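Local coordinates for mannosylglycerate hydrolase MGH1-like glycoside hydrolase domain-containing protein (Thermus thermophilus HB8, PDB 4WVA) that hydrolyses mannosylglycerate to mannose and glycerate, and very likely glucosylglycerate as well, as a GH63 glycosidase built on an (alpha/alpha)6-barrel, at residues Ala320-Leu334 with Phe371-Leu385. Sequence-based numbering, arbitrary orientation.
Sequences AQEAERWGEKARYLL and FAALAARLKADALAL
A salt-bridge network of Arg-331, Arg-377 and Asp-381 ties the loop that follows helix 313-327 to helix 372-389 of the (alpha/alpha)6-barrel, and illustrates how a single buried carboxylate can join a loop backbone and two arginine side chains. OD2 of Asp-381 takes the backbone N of Leu-333 at 2.8 Å, nearly straight at 167°, and NE of Arg-377 at 2.7 Å, the two donors arriving from opposite faces of the carboxylate. OD1 receives NH1 of Arg-331 at 3.0 Å from above that plane, while a water bridges OD1 to Arg-331 NH2. Arg-377 bends at chi2 (62°), and its NH2, standing above the carbonyl plane, donates to O of Arg-331 (2.8 Å), while Leu-333 CG lies over one guanidinium face. Replacing Asp-381 with an alanine removes both oxygens and would probably leave the Leu-333 N-H without its acceptor and two nearby arginines without their shared counter-charge. Apolar contacts flank the network: Leu-385 CD2 sits 3.7 Å from the centroid of the Tyr-332 ring, over the face opposite Arg-331 CG, and Leu-378 CD2 meets CB of both Leu-333 and Leu-334. Farther along, Leu-374 CD2 packs on Ala-320, whose CB also lies over one face of the Phe-371 ring in a CH-pi contact. Helix 356-368 borders this packing, its Phe-366 touching Ala-320 and Leu-374 and its Asn-359 touching Leu-334.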
# COMPACT_ATOMS: atom_id res chain seq x y z
N ALA A 320 -18.38 3.31 -0.16
CA ALA A 320 -19.50 2.85 -1.00
C ALA A 320 -20.80 2.85 -0.19
O ALA A 320 -21.84 3.29 -0.67
CB ALA A 320 -19.23 1.47 -1.56
N GLN A 321 -20.72 2.40 1.06
CA GLN A 321 -21.86 2.43 1.97
C GLN A 321 -22.33 3.85 2.22
O GLN A 321 -23.54 4.13 2.21
CB GLN A 321 -21.52 1.73 3.29
CG GLN A 321 -21.33 0.25 3.09
CD GLN A 321 -21.09 -0.52 4.38
OE1 GLN A 321 -20.38 -0.07 5.27
NE2 GLN A 321 -21.69 -1.69 4.48
N GLU A 322 -21.39 4.77 2.41
CA GLU A 322 -21.75 6.15 2.64
C GLU A 322 -22.43 6.76 1.42
O GLU A 322 -23.42 7.48 1.58
CB GLU A 322 -20.53 6.99 3.05
CG GLU A 322 -20.88 8.39 3.53
CD GLU A 322 -21.61 8.43 4.87
OE1 GLU A 322 -21.64 7.41 5.60
OE2 GLU A 322 -22.13 9.51 5.20
N ALA A 323 -21.93 6.49 0.22
CA ALA A 323 -22.56 7.00 -0.99
C ALA A 323 -23.98 6.47 -1.11
O ALA A 323 -24.90 7.20 -1.46
CB ALA A 323 -21.78 6.62 -2.23
N GLU A 324 -24.14 5.19 -0.82
CA GLU A 324 -25.49 4.59 -0.78
C GLU A 324 -26.38 5.32 0.24
O GLU A 324 -27.53 5.64 -0.07
CB GLU A 324 -25.38 3.10 -0.46
CG GLU A 324 -26.74 2.39 -0.40
CD GLU A 324 -26.62 0.89 -0.14
OE1 GLU A 324 -25.64 0.27 -0.61
OE2 GLU A 324 -27.52 0.34 0.54
N ARG A 325 -25.85 5.63 1.42
CA ARG A 325 -26.60 6.41 2.42
C ARG A 325 -27.07 7.75 1.88
O ARG A 325 -28.23 8.13 2.06
CB ARG A 325 -25.80 6.66 3.70
CG ARG A 325 -25.50 5.43 4.50
CD ARG A 325 -25.06 5.76 5.91
NE ARG A 325 -24.69 4.52 6.57
CZ ARG A 325 -23.47 3.97 6.54
NH1 ARG A 325 -22.45 4.58 5.92
NH2 ARG A 325 -23.26 2.82 7.16
N TRP A 326 -26.18 8.47 1.20
CA TRP A 326 -26.55 9.77 0.64
C TRP A 326 -27.67 9.60 -0.37
O TRP A 326 -28.57 10.44 -0.45
CB TRP A 326 -25.35 10.50 0.03
CG TRP A 326 -24.33 10.88 1.03
CD1 TRP A 326 -24.21 10.40 2.32
CD2 TRP A 326 -23.22 11.78 0.84
NE1 TRP A 326 -23.11 10.97 2.93
CE2 TRP A 326 -22.50 11.82 2.05
CE3 TRP A 326 -22.80 12.58 -0.23
CZ2 TRP A 326 -21.35 12.62 2.22
CZ3 TRP A 326 -21.68 13.39 -0.05
CH2 TRP A 326 -20.97 13.40 1.16
N GLY A 327 -27.61 8.51 -1.13
CA GLY A 327 -28.65 8.14 -2.08
C GLY A 327 -29.99 7.75 -1.48
O GLY A 327 -30.99 7.71 -2.19
N GLU A 328 -30.04 7.47 -0.18
CA GLU A 328 -31.32 7.24 0.52
C GLU A 328 -32.10 8.55 0.69
O GLU A 328 -33.31 8.53 0.92
CB GLU A 328 -31.09 6.64 1.91
CG GLU A 328 -30.44 5.25 1.92
CD GLU A 328 -30.26 4.69 3.32
OE1 GLU A 328 -30.41 5.46 4.30
OE2 GLU A 328 -29.97 3.49 3.47
N LYS A 329 -31.39 9.68 0.63
CA LYS A 329 -31.98 11.00 0.89
C LYS A 329 -32.06 11.93 -0.31
O LYS A 329 -32.90 12.84 -0.32
CB LYS A 329 -31.20 11.68 2.02
CG LYS A 329 -31.41 11.04 3.38
CD LYS A 329 -32.89 10.88 3.69
CE LYS A 329 -33.15 10.68 5.17
NZ LYS A 329 -34.62 10.72 5.44
N ALA A 330 -31.20 11.72 -1.30
CA ALA A 330 -31.21 12.52 -2.53
C ALA A 330 -31.50 11.64 -3.73
O ALA A 330 -30.91 10.57 -3.86
CB ALA A 330 -29.87 13.22 -2.70
N ARG A 331 -32.36 12.09 -4.63
CA ARG A 331 -32.62 11.35 -5.87
C ARG A 331 -31.37 11.19 -6.72
O ARG A 331 -31.13 10.13 -7.29
CB ARG A 331 -33.73 12.02 -6.70
CG ARG A 331 -33.85 11.54 -8.15
CD ARG A 331 -34.06 10.04 -8.37
NE ARG A 331 -33.96 9.67 -9.80
CZ ARG A 331 -32.85 9.29 -10.44
NH1 ARG A 331 -31.66 9.18 -9.81
NH2 ARG A 331 -32.92 8.99 -11.74
N TYR A 332 -30.58 12.26 -6.81
CA TYR A 332 -29.42 12.29 -7.70
C TYR A 332 -28.14 12.29 -6.88
O TYR A 332 -27.98 13.13 -6.01
CB TYR A 332 -29.45 13.54 -8.58
CG TYR A 332 -30.61 13.55 -9.54
CD1 TYR A 332 -31.72 14.34 -9.30
CD2 TYR A 332 -30.62 12.73 -10.66
CE1 TYR A 332 -32.80 14.34 -10.16
CE2 TYR A 332 -31.70 12.72 -11.53
CZ TYR A 332 -32.79 13.53 -11.26
OH TYR A 332 -33.89 13.55 -12.12
N LEU A 333 -27.27 11.32 -7.16
CA LEU A 333 -25.93 11.32 -6.61
C LEU A 333 -25.05 12.14 -7.53
O LEU A 333 -25.37 12.27 -8.72
CB LEU A 333 -25.37 9.90 -6.52
CG LEU A 333 -26.00 8.96 -5.48
CD1 LEU A 333 -25.29 7.62 -5.53
CD2 LEU A 333 -25.92 9.55 -4.08
N LEU A 334 -23.96 12.73 -7.04
CA LEU A 334 -23.51 12.73 -5.65
C LEU A 334 -23.65 14.16 -5.12
O LEU A 334 -23.02 15.07 -5.64
CB LEU A 334 -22.04 12.34 -5.61
CG LEU A 334 -21.38 12.18 -4.25
CD1 LEU A 334 -21.91 10.97 -3.52
CD2 LEU A 334 -19.86 12.07 -4.45
N PHE A 371 -16.45 -1.33 -7.66
CA PHE A 371 -17.82 -0.93 -7.34
C PHE A 371 -18.52 -0.44 -8.61
O PHE A 371 -18.82 0.74 -8.79
CB PHE A 371 -17.82 0.11 -6.23
CG PHE A 371 -17.36 -0.44 -4.91
CD1 PHE A 371 -16.05 -0.29 -4.49
CD2 PHE A 371 -18.23 -1.17 -4.11
CE1 PHE A 371 -15.62 -0.83 -3.27
CE2 PHE A 371 -17.81 -1.71 -2.90
CZ PHE A 371 -16.51 -1.55 -2.49
N ALA A 372 -18.78 -1.39 -9.51
CA ALA A 372 -19.28 -1.06 -10.85
C ALA A 372 -20.68 -0.46 -10.82
O ALA A 372 -20.99 0.46 -11.58
CB ALA A 372 -19.25 -2.31 -11.72
N ALA A 373 -21.54 -0.99 -9.94
CA ALA A 373 -22.93 -0.52 -9.85
C ALA A 373 -22.99 0.93 -9.41
O ALA A 373 -23.73 1.74 -9.96
CB ALA A 373 -23.73 -1.39 -8.90
N LEU A 374 -22.19 1.26 -8.41
CA LEU A 374 -22.11 2.62 -7.93
C LEU A 374 -21.52 3.56 -8.99
O LEU A 374 -22.04 4.65 -9.21
CB LEU A 374 -21.29 2.65 -6.64
CG LEU A 374 -21.35 3.82 -5.68
CD1 LEU A 374 -22.74 4.41 -5.46
CD2 LEU A 374 -20.80 3.30 -4.35
N ALA A 375 -20.46 3.14 -9.66
CA ALA A 375 -19.91 3.95 -10.76
C ALA A 375 -20.97 4.20 -11.84
O ALA A 375 -21.13 5.32 -12.35
CB ALA A 375 -18.68 3.29 -11.35
N ALA A 376 -21.73 3.16 -12.17
CA ALA A 376 -22.77 3.27 -13.20
C ALA A 376 -23.89 4.22 -12.78
O ALA A 376 -24.45 4.95 -13.59
CB ALA A 376 -23.33 1.89 -13.52
N ARG A 377 -24.24 4.18 -11.50
CA ARG A 377 -25.25 5.08 -10.95
C ARG A 377 -24.81 6.55 -11.03
O ARG A 377 -25.60 7.42 -11.37
CB ARG A 377 -25.56 4.65 -9.51
CG ARG A 377 -26.42 5.59 -8.71
CD ARG A 377 -27.81 5.78 -9.27
NE ARG A 377 -28.51 6.86 -8.58
CZ ARG A 377 -28.92 6.83 -7.32
NH1 ARG A 377 -28.70 5.76 -6.54
NH2 ARG A 377 -29.55 7.89 -6.83
N LEU A 378 -23.55 6.82 -10.68
CA LEU A 378 -23.00 8.17 -10.75
C LEU A 378 -22.98 8.70 -12.18
O LEU A 378 -23.30 9.87 -12.44
CB LEU A 378 -21.57 8.21 -10.16
CG LEU A 378 -21.54 8.00 -8.65
CD1 LEU A 378 -20.18 7.54 -8.17
CD2 LEU A 378 -21.94 9.29 -7.97
N LYS A 379 -22.59 7.85 -13.12
CA LYS A 379 -22.69 8.19 -14.54
C LYS A 379 -24.13 8.44 -14.98
O LYS A 379 -24.45 9.45 -15.61
CB LYS A 379 -22.09 7.10 -15.39
CG LYS A 379 -22.09 7.42 -16.88
CD LYS A 379 -21.48 6.30 -17.69
CE LYS A 379 -21.61 6.61 -19.18
NZ LYS A 379 -21.07 5.52 -20.02
N ALA A 380 -25.01 7.49 -14.69
CA ALA A 380 -26.40 7.62 -15.11
C ALA A 380 -27.04 8.90 -14.56
O ALA A 380 -27.73 9.62 -15.28
CB ALA A 380 -27.19 6.40 -14.67
N ASP A 381 -26.81 9.20 -13.28
CA ASP A 381 -27.36 10.42 -12.71
C ASP A 381 -26.79 11.67 -13.39
O ASP A 381 -27.53 12.59 -13.73
CB ASP A 381 -27.13 10.46 -11.20
CG ASP A 381 -28.09 9.56 -10.44
OD1 ASP A 381 -28.98 8.93 -11.08
OD2 ASP A 381 -27.95 9.45 -9.20
N ALA A 382 -25.48 11.71 -13.58
CA ALA A 382 -24.86 12.85 -14.28
C ALA A 382 -25.47 13.07 -15.67
O ALA A 382 -25.83 14.19 -16.03
CB ALA A 382 -23.36 12.66 -14.39
N LEU A 383 -25.60 11.99 -16.43
CA LEU A 383 -26.12 12.09 -17.80
C LEU A 383 -27.61 12.46 -17.83
O LEU A 383 -28.03 13.28 -18.65
CB LEU A 383 -25.84 10.82 -18.60
CG LEU A 383 -24.35 10.49 -18.79
CD1 LEU A 383 -24.22 9.30 -19.70
CD2 LEU A 383 -23.55 11.66 -19.36
N ALA A 384 -28.39 11.90 -16.91
CA ALA A 384 -29.82 12.24 -16.77
C ALA A 384 -30.01 13.73 -16.47
O ALA A 384 -30.87 14.41 -17.06
CB ALA A 384 -30.47 11.40 -15.68
N LEU A 385 -29.20 14.25 -15.56
CA LEU A 385 -29.27 15.67 -15.19
C LEU A 385 -29.01 16.57 -16.42
O LEU A 385 -29.73 17.55 -16.66
CB LEU A 385 -28.25 15.96 -14.10
CG LEU A 385 -28.61 15.42 -12.70
CD1 LEU A 385 -27.42 15.56 -11.75
CD2 LEU A 385 -29.81 16.17 -12.15
O HOH W 1 -31.24 8.01 -4.80
O HOH W 2 -30.26 5.22 -4.16
O HOH W 3 -30.48 8.42 -13.34